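Local coordinates for probable thioesterase (Thermus thermophilus, PDB 1Z54), which probably hydrolyses fatty acyl-CoA thioesters, as a hotdog-fold member of the 4-hydroxybenzoyl-CoA thioesterase family, at residues A[53-64]-A[99-110]. Residues are numbered along the deposited sequence; the frame is centred on the assembly and turned at random.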
ATOM      1  N   PHE A  53      -6.050 -12.308 -18.797  1.00 21.43           N
ATOM      2  CA  PHE A  53      -5.261 -11.937 -17.625  1.00 22.42           C
ATOM      3  C   PHE A  53      -3.976 -12.746 -17.473  1.00 21.52           C
ATOM      4  O   PHE A  53      -3.886 -13.885 -17.926  1.00 21.00           O
ATOM      5  CB  PHE A  53      -6.108 -12.120 -16.360  1.00 23.50           C
ATOM      6  CG  PHE A  53      -7.489 -11.540 -16.468  1.00 26.22           C
ATOM      7  CD1 PHE A  53      -7.719 -10.195 -16.207  1.00 28.01           C
ATOM      8  CD2 PHE A  53      -8.556 -12.337 -16.871  1.00 27.40           C
ATOM      9  CE1 PHE A  53      -8.997  -9.643 -16.342  1.00 28.22           C
ATOM     10  CE2 PHE A  53      -9.834 -11.800 -17.011  1.00 29.87           C
ATOM     11  CZ  PHE A  53     -10.057 -10.446 -16.745  1.00 29.17           C
ATOM     12  N   PHE A  54      -2.992 -12.141 -16.821  1.00 21.34           N
ATOM     13  CA  PHE A  54      -1.715 -12.788 -16.552  1.00 20.99           C
ATOM     14  C   PHE A  54      -1.515 -12.795 -15.047  1.00 20.58           C
ATOM     15  O   PHE A  54      -0.614 -12.140 -14.534  1.00 22.07           O
ATOM     16  CB  PHE A  54      -0.567 -12.016 -17.199  1.00 21.68           C
ATOM     17  CG  PHE A  54      -0.559 -12.080 -18.699  1.00 22.42           C
ATOM     18  CD1 PHE A  54      -0.111 -11.001 -19.448  1.00 22.48           C
ATOM     19  CD2 PHE A  54      -0.996 -13.219 -19.364  1.00 20.79           C
ATOM     20  CE1 PHE A  54      -0.098 -11.052 -20.835  1.00 23.00           C
ATOM     21  CE2 PHE A  54      -0.986 -13.276 -20.752  1.00 22.02           C
ATOM     22  CZ  PHE A  54      -0.537 -12.190 -21.487  1.00 23.31           C
ATOM     23  N   PRO A  55      -2.368 -13.521 -14.313  1.00 19.72           N
ATOM     24  CA  PRO A  55      -2.208 -13.554 -12.857  1.00 19.68           C
ATOM     25  C   PRO A  55      -0.879 -14.181 -12.427  1.00 19.06           C
ATOM     26  O   PRO A  55      -0.329 -15.055 -13.116  1.00 17.15           O
ATOM     27  CB  PRO A  55      -3.420 -14.367 -12.399  1.00 20.51           C
ATOM     28  CG  PRO A  55      -3.635 -15.305 -13.541  1.00 20.47           C
ATOM     29  CD  PRO A  55      -3.476 -14.394 -14.739  1.00 20.30           C
ATOM     30  N   VAL A  56      -0.374 -13.714 -11.287  1.00 15.81           N
ATOM     31  CA  VAL A  56       0.878 -14.183 -10.712  1.00 15.20           C
ATOM     32  C   VAL A  56       0.653 -15.489  -9.961  1.00 16.77           C
ATOM     33  O   VAL A  56      -0.203 -15.560  -9.084  1.00 14.40           O
ATOM     34  CB  VAL A  56       1.444 -13.143  -9.709  1.00 18.00           C
ATOM     35  CG1 VAL A  56       2.709 -13.688  -9.035  1.00 14.44           C
ATOM     36  CG2 VAL A  56       1.724 -11.828 -10.426  1.00 15.67           C
ATOM     37  N   VAL A  57       1.405 -16.528 -10.313  1.00 16.82           N
ATOM     38  CA  VAL A  57       1.264 -17.801  -9.612  1.00 17.19           C
ATOM     39  C   VAL A  57       2.457 -18.020  -8.697  1.00 14.57           C
ATOM     40  O   VAL A  57       2.401 -18.821  -7.774  1.00 10.54           O
ATOM     41  CB  VAL A  57       1.117 -18.988 -10.582  1.00 17.78           C
ATOM     42  CG1 VAL A  57      -0.205 -18.881 -11.310  1.00 19.31           C
ATOM     43  CG2 VAL A  57       2.272 -19.015 -11.561  1.00 16.81           C
ATOM     44  N   GLU A  58       3.547 -17.307  -8.963  1.00 15.60           N
ATOM     45  CA  GLU A  58       4.721 -17.410  -8.101  1.00 17.28           C
ATOM     46  C   GLU A  58       5.596 -16.170  -8.171  1.00 16.93           C
ATOM     47  O   GLU A  58       5.804 -15.598  -9.239  1.00 14.37           O
ATOM     48  CB  GLU A  58       5.574 -18.637  -8.433  1.00 16.58           C
ATOM     49  CG  GLU A  58       6.701 -18.828  -7.423  1.00 18.34           C
ATOM     50  CD  GLU A  58       7.654 -19.940  -7.796  1.00 22.65           C
ATOM     51  OE1 GLU A  58       8.599 -20.191  -7.014  1.00 20.64           O
ATOM     52  OE2 GLU A  58       7.460 -20.557  -8.867  1.00 21.89           O
ATOM     53  N   LEU A  59       6.106 -15.766  -7.016  1.00 17.41           N
ATOM     54  CA  LEU A  59       6.965 -14.593  -6.920  1.00 19.21           C
ATOM     55  C   LEU A  59       8.237 -14.983  -6.179  1.00 19.15           C
ATOM     56  O   LEU A  59       8.216 -15.837  -5.289  1.00 19.66           O
ATOM     57  CB  LEU A  59       6.248 -13.472  -6.157  1.00 19.85           C
ATOM     58  CG  LEU A  59       7.088 -12.281  -5.679  1.00 24.16           C
ATOM     59  CD1 LEU A  59       7.560 -11.460  -6.875  1.00 23.14           C
ATOM     60  CD2 LEU A  59       6.251 -11.409  -4.740  1.00 23.69           C
ATOM     61  N   GLY A  60       9.343 -14.358  -6.556  1.00 17.01           N
ATOM     62  CA  GLY A  60      10.606 -14.636  -5.907  1.00 18.27           C
ATOM     63  C   GLY A  60      11.457 -13.388  -5.935  1.00 19.07           C
ATOM     64  O   GLY A  60      11.626 -12.776  -6.987  1.00 18.66           O
ATOM     65  N   LEU A  61      11.986 -13.001  -4.781  1.00 18.20           N
ATOM     66  CA  LEU A  61      12.818 -11.815  -4.700  1.00 18.92           C
ATOM     67  C   LEU A  61      13.997 -11.987  -3.767  1.00 18.92           C
ATOM     68  O   LEU A  61      13.860 -12.512  -2.660  1.00 17.18           O
ATOM     69  CB  LEU A  61      11.990 -10.605  -4.244  1.00 16.61           C
ATOM     70  CG  LEU A  61      11.348  -9.745  -5.337  1.00 17.64           C
ATOM     71  CD1 LEU A  61      10.150  -9.009  -4.772  1.00 16.89           C
ATOM     72  CD2 LEU A  61      12.378  -8.761  -5.899  1.00 17.02           C
ATOM     73  N   THR A  62      15.159 -11.539  -4.229  1.00 19.21           N
ATOM     74  CA  THR A  62      16.373 -11.595  -3.427  1.00 19.53           C
ATOM     75  C   THR A  62      16.845 -10.158  -3.299  1.00 19.48           C
ATOM     76  O   THR A  62      17.131  -9.493  -4.294  1.00 20.23           O
ATOM     77  CB  THR A  62      17.461 -12.458  -4.094  1.00 19.65           C
ATOM     78  OG1 THR A  62      16.984 -13.804  -4.207  1.00 19.38           O
ATOM     79  CG2 THR A  62      18.750 -12.443  -3.267  1.00 19.53           C
ATOM     80  N   PHE A  63      16.898  -9.686  -2.060  1.00 20.54           N
ATOM     81  CA  PHE A  63      17.294  -8.320  -1.757  1.00 21.66           C
ATOM     82  C   PHE A  63      18.783  -8.276  -1.430  1.00 22.94           C
ATOM     83  O   PHE A  63      19.226  -8.873  -0.448  1.00 23.65           O
ATOM     84  CB  PHE A  63      16.456  -7.812  -0.578  1.00 20.37           C
ATOM     85  CG  PHE A  63      14.969  -7.986  -0.773  1.00 19.86           C
ATOM     86  CD1 PHE A  63      14.222  -7.026  -1.453  1.00 19.04           C
ATOM     87  CD2 PHE A  63      14.315  -9.126  -0.290  1.00 19.30           C
ATOM     88  CE1 PHE A  63      12.843  -7.192  -1.652  1.00 17.42           C
ATOM     89  CE2 PHE A  63      12.938  -9.303  -0.483  1.00 18.10           C
ATOM     90  CZ  PHE A  63      12.200  -8.333  -1.166  1.00 15.43           C
ATOM     91  N   ARG A  64      19.545  -7.567  -2.262  1.00 23.34           N
ATOM     92  CA  ARG A  64      20.995  -7.450  -2.099  1.00 23.15           C
ATOM     93  C   ARG A  64      21.422  -6.138  -1.433  1.00 23.01           C
ATOM     94  O   ARG A  64      22.313  -6.126  -0.585  1.00 21.67           O
ATOM     95  CB  ARG A  64      21.676  -7.548  -3.466  1.00 24.87           C
ATOM     96  CG  ARG A  64      21.253  -8.742  -4.324  1.00 27.98           C
ATOM     97  CD  ARG A  64      21.782 -10.052  -3.768  1.00 30.61           C
ATOM     98  NE  ARG A  64      21.662 -11.137  -4.742  1.00 33.84           N
ATOM     99  CZ  ARG A  64      22.162 -12.357  -4.566  1.00 34.31           C
ATOM    100  NH1 ARG A  64      22.008 -13.284  -5.502  1.00 33.35           N
ATOM    101  NH2 ARG A  64      22.819 -12.653  -3.448  1.00 35.54           N
ATOM    102  N   LEU A  99      23.394  -3.463  -8.121  1.00 23.06           N
ATOM    103  CA  LEU A  99      22.218  -4.320  -8.060  1.00 24.06           C
ATOM    104  C   LEU A  99      21.593  -4.173  -6.671  1.00 24.67           C
ATOM    105  O   LEU A  99      22.284  -4.268  -5.652  1.00 25.43           O
ATOM    106  CB  LEU A  99      22.601  -5.776  -8.319  1.00 22.12           C
ATOM    107  CG  LEU A  99      21.485  -6.820  -8.244  1.00 23.97           C
ATOM    108  CD1 LEU A  99      20.408  -6.540  -9.295  1.00 25.06           C
ATOM    109  CD2 LEU A  99      22.091  -8.204  -8.450  1.00 23.78           C
ATOM    110  N   LEU A 100      20.290  -3.922  -6.632  1.00 22.80           N
ATOM    111  CA  LEU A 100      19.599  -3.763  -5.359  1.00 22.03           C
ATOM    112  C   LEU A 100      18.876  -5.034  -4.973  1.00 20.23           C
ATOM    113  O   LEU A 100      18.851  -5.425  -3.803  1.00 20.74           O
ATOM    114  CB  LEU A 100      18.607  -2.603  -5.436  1.00 19.50           C
ATOM    115  CG  LEU A 100      19.259  -1.262  -5.759  1.00 19.80           C
ATOM    116  CD1 LEU A 100      18.246  -0.144  -5.525  1.00 17.51           C
ATOM    117  CD2 LEU A 100      20.490  -1.054  -4.873  1.00 18.19           C
ATOM    118  N   ALA A 101      18.287  -5.678  -5.969  1.00 19.78           N
ATOM    119  CA  ALA A 101      17.558  -6.912  -5.752  1.00 20.33           C
ATOM    120  C   ALA A 101      17.297  -7.521  -7.113  1.00 20.58           C
ATOM    121  O   ALA A 101      17.424  -6.850  -8.135  1.00 21.45           O
ATOM    122  CB  ALA A 101      16.239  -6.627  -5.046  1.00 21.28           C
ATOM    123  N   GLU A 102      16.936  -8.794  -7.127  1.00 21.17           N
ATOM    124  CA  GLU A 102      16.636  -9.476  -8.375  1.00 21.18           C
ATOM    125  C   GLU A 102      15.527 -10.469  -8.093  1.00 20.79           C
ATOM    126  O   GLU A 102      15.431 -11.007  -6.989  1.00 21.02           O
ATOM    127  CB  GLU A 102      17.879 -10.189  -8.909  1.00 24.43           C
ATOM    128  CG  GLU A 102      18.521 -11.155  -7.938  1.00 26.98           C
ATOM    129  CD  GLU A 102      19.914 -11.566  -8.379  1.00 30.31           C
ATOM    130  OE1 GLU A 102      20.051 -12.105  -9.500  1.00 32.00           O
ATOM    131  OE2 GLU A 102      20.869 -11.346  -7.605  1.00 28.60           O
ATOM    132  N   GLY A 103      14.680 -10.707  -9.087  1.00 20.24           N
ATOM    133  CA  GLY A 103      13.578 -11.624  -8.880  1.00 19.09           C
ATOM    134  C   GLY A 103      12.893 -12.088 -10.145  1.00 19.05           C
ATOM    135  O   GLY A 103      13.387 -11.891 -11.268  1.00 14.63           O
ATOM    136  N   PHE A 104      11.736 -12.710  -9.954  1.00 17.37           N
ATOM    137  CA  PHE A 104      10.974 -13.229 -11.071  1.00 19.63           C
ATOM    138  C   PHE A 104       9.509 -13.378 -10.694  1.00 19.21           C
ATOM    139  O   PHE A 104       9.150 -13.398  -9.518  1.00 20.11           O
ATOM    140  CB  PHE A 104      11.531 -14.603 -11.471  1.00 19.32           C
ATOM    141  CG  PHE A 104      11.220 -15.689 -10.475  1.00 20.53           C
ATOM    142  CD1 PHE A 104      10.036 -16.411 -10.562  1.00 18.78           C
ATOM    143  CD2 PHE A 104      12.087 -15.947  -9.413  1.00 19.15           C
ATOM    144  CE1 PHE A 104       9.712 -17.375  -9.599  1.00 21.80           C
ATOM    145  CE2 PHE A 104      11.777 -16.906  -8.444  1.00 20.18           C
ATOM    146  CZ  PHE A 104      10.586 -17.623  -8.535  1.00 15.88           C
ATOM    147  N   THR A 105       8.667 -13.476 -11.709  1.00 18.29           N
ATOM    148  CA  THR A 105       7.253 -13.681 -11.498  1.00 20.57           C
ATOM    149  C   THR A 105       6.801 -14.681 -12.539  1.00 21.54           C
ATOM    150  O   THR A 105       7.037 -14.508 -13.742  1.00 20.75           O
ATOM    151  CB  THR A 105       6.425 -12.385 -11.655  1.00 20.43           C
ATOM    152  OG1 THR A 105       6.740 -11.764 -12.903  1.00 18.52           O
ATOM    153  CG2 THR A 105       6.701 -11.422 -10.507  1.00 17.61           C
ATOM    154  N   ARG A 106       6.182 -15.748 -12.058  1.00 21.52           N
ATOM    155  CA  ARG A 106       5.667 -16.795 -12.917  1.00 24.01           C
ATOM    156  C   ARG A 106       4.187 -16.487 -13.094  1.00 23.58           C
ATOM    157  O   ARG A 106       3.495 -16.173 -12.126  1.00 23.43           O
ATOM    158  CB  ARG A 106       5.846 -18.152 -12.233  1.00 26.41           C
ATOM    159  CG  ARG A 106       5.474 -19.346 -13.075  1.00 29.61           C
ATOM    160  CD  ARG A 106       6.716 -20.154 -13.394  1.00 35.87           C
ATOM    161  NE  ARG A 106       7.451 -20.513 -12.181  1.00 37.78           N
ATOM    162  CZ  ARG A 106       8.687 -21.006 -12.180  1.00 41.26           C
ATOM    163  NH1 ARG A 106       9.287 -21.307 -11.034  1.00 40.24           N
ATOM    164  NH2 ARG A 106       9.327 -21.199 -13.329  1.00 41.10           N
ATOM    165  N   HIS A 107       3.701 -16.564 -14.326  1.00 22.69           N
ATOM    166  CA  HIS A 107       2.296 -16.285 -14.588  1.00 20.02           C
ATOM    167  C   HIS A 107       1.611 -17.389 -15.375  1.00 21.44           C
ATOM    168  O   HIS A 107       2.245 -18.146 -16.106  1.00 20.93           O
ATOM    169  CB  HIS A 107       2.132 -15.002 -15.408  1.00 16.43           C
ATOM    170  CG  HIS A 107       2.682 -13.773 -14.760  1.00 15.93           C
ATOM    171  ND1 HIS A 107       4.033 -13.520 -14.662  1.00 17.95           N
ATOM    172  CD2 HIS A 107       2.057 -12.696 -14.225  1.00 13.28           C
ATOM    173  CE1 HIS A 107       4.219 -12.339 -14.101  1.00 16.19           C
ATOM    174  NE2 HIS A 107       3.035 -11.817 -13.826  1.00 16.43           N
ATOM    175  N   LEU A 108       0.298 -17.468 -15.213  1.00 22.20           N
ATOM    176  CA  LEU A 108      -0.514 -18.396 -15.977  1.00 23.37           C
ATOM    177  C   LEU A 108      -1.358 -17.412 -16.771  1.00 23.13           C
ATOM    178  O   LEU A 108      -1.316 -16.205 -16.504  1.00 19.83           O
ATOM    179  CB  LEU A 108      -1.414 -19.246 -15.075  1.00 23.43           C
ATOM    180  CG  LEU A 108      -0.787 -20.476 -14.413  1.00 25.46           C
ATOM    181  CD1 LEU A 108      -1.873 -21.207 -13.630  1.00 25.57           C
ATOM    182  CD2 LEU A 108      -0.177 -21.407 -15.466  1.00 26.43           C
ATOM    183  N   CYS A 109      -2.106 -17.898 -17.751  1.00 23.48           N
ATOM    184  CA  CYS A 109      -2.945 -17.003 -18.530  1.00 25.24           C
ATOM    185  C   CYS A 109      -4.394 -17.347 -18.261  1.00 26.57           C
ATOM    186  O   CYS A 109      -4.796 -18.506 -18.359  1.00 25.25           O
ATOM    187  CB  CYS A 109      -2.649 -17.122 -20.028  1.00 25.78           C
ATOM    188  SG  CYS A 109      -3.675 -16.026 -21.066  1.00 25.70           S
ATOM    189  N   GLN A 110      -5.174 -16.336 -17.901  1.00 28.36           N
ATOM    190  CA  GLN A 110      -6.582 -16.545 -17.613  1.00 31.93           C
ATOM    191  C   GLN A 110      -7.444 -15.807 -18.628  1.00 32.43           C
ATOM    192  O   GLN A 110      -7.254 -14.618 -18.876  1.00 32.76           O
ATOM    193  CB  GLN A 110      -6.903 -16.053 -16.202  1.00 33.10           C
ATOM    194  CG  GLN A 110      -8.313 -16.361 -15.724  1.00 35.36           C
ATOM    195  CD  GLN A 110      -8.543 -15.903 -14.295  1.00 35.53           C
ATOM    196  OE1 GLN A 110      -7.803 -16.277 -13.384  1.00 36.03           O
ATOM    197  NE2 GLN A 110      -9.574 -15.092 -14.092  1.00 36.30           N
TER
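E58 and R106 sit abreast as an antiparallel hydrogen-bonded pair, and E58 is the side chain to follow outward. Its CB rests on R106 CB at 3.8 Å. With CG anti to the backbone N (chi1 -173°) and the chain extended, CG passes F104 CE1 at 4.0 Å. The carboxylate then stands almost perpendicular to the F104 ring, at its edge, with OE1 3.6 Å from F104 CZ. The other oxygen, OE2, forms a salt bridge with R106 NH1 at 2.9 Å, on the syn side though 33° out of the carboxylate plane, and takes a weak bond from R106 NE. F104 lays one face near G60 N; a CB on G60 would strike the ring. V57 and E58 both face R106, a classic beta bulge. E58, L59, L61 and T62 also pair antiparallel with a strand of the second subunit, while L59 and L61 touch helix 24-39, the hotdog's central helix. Toward the far end, R64 grips E102 side-on in a second salt bridge, NE and NH1 both reaching OE2. A glutamine in place of E102 would probably leave the R64 guanidinium without its negative mate. Two charge pairs thus tie the strands together beyond their backbone bonds.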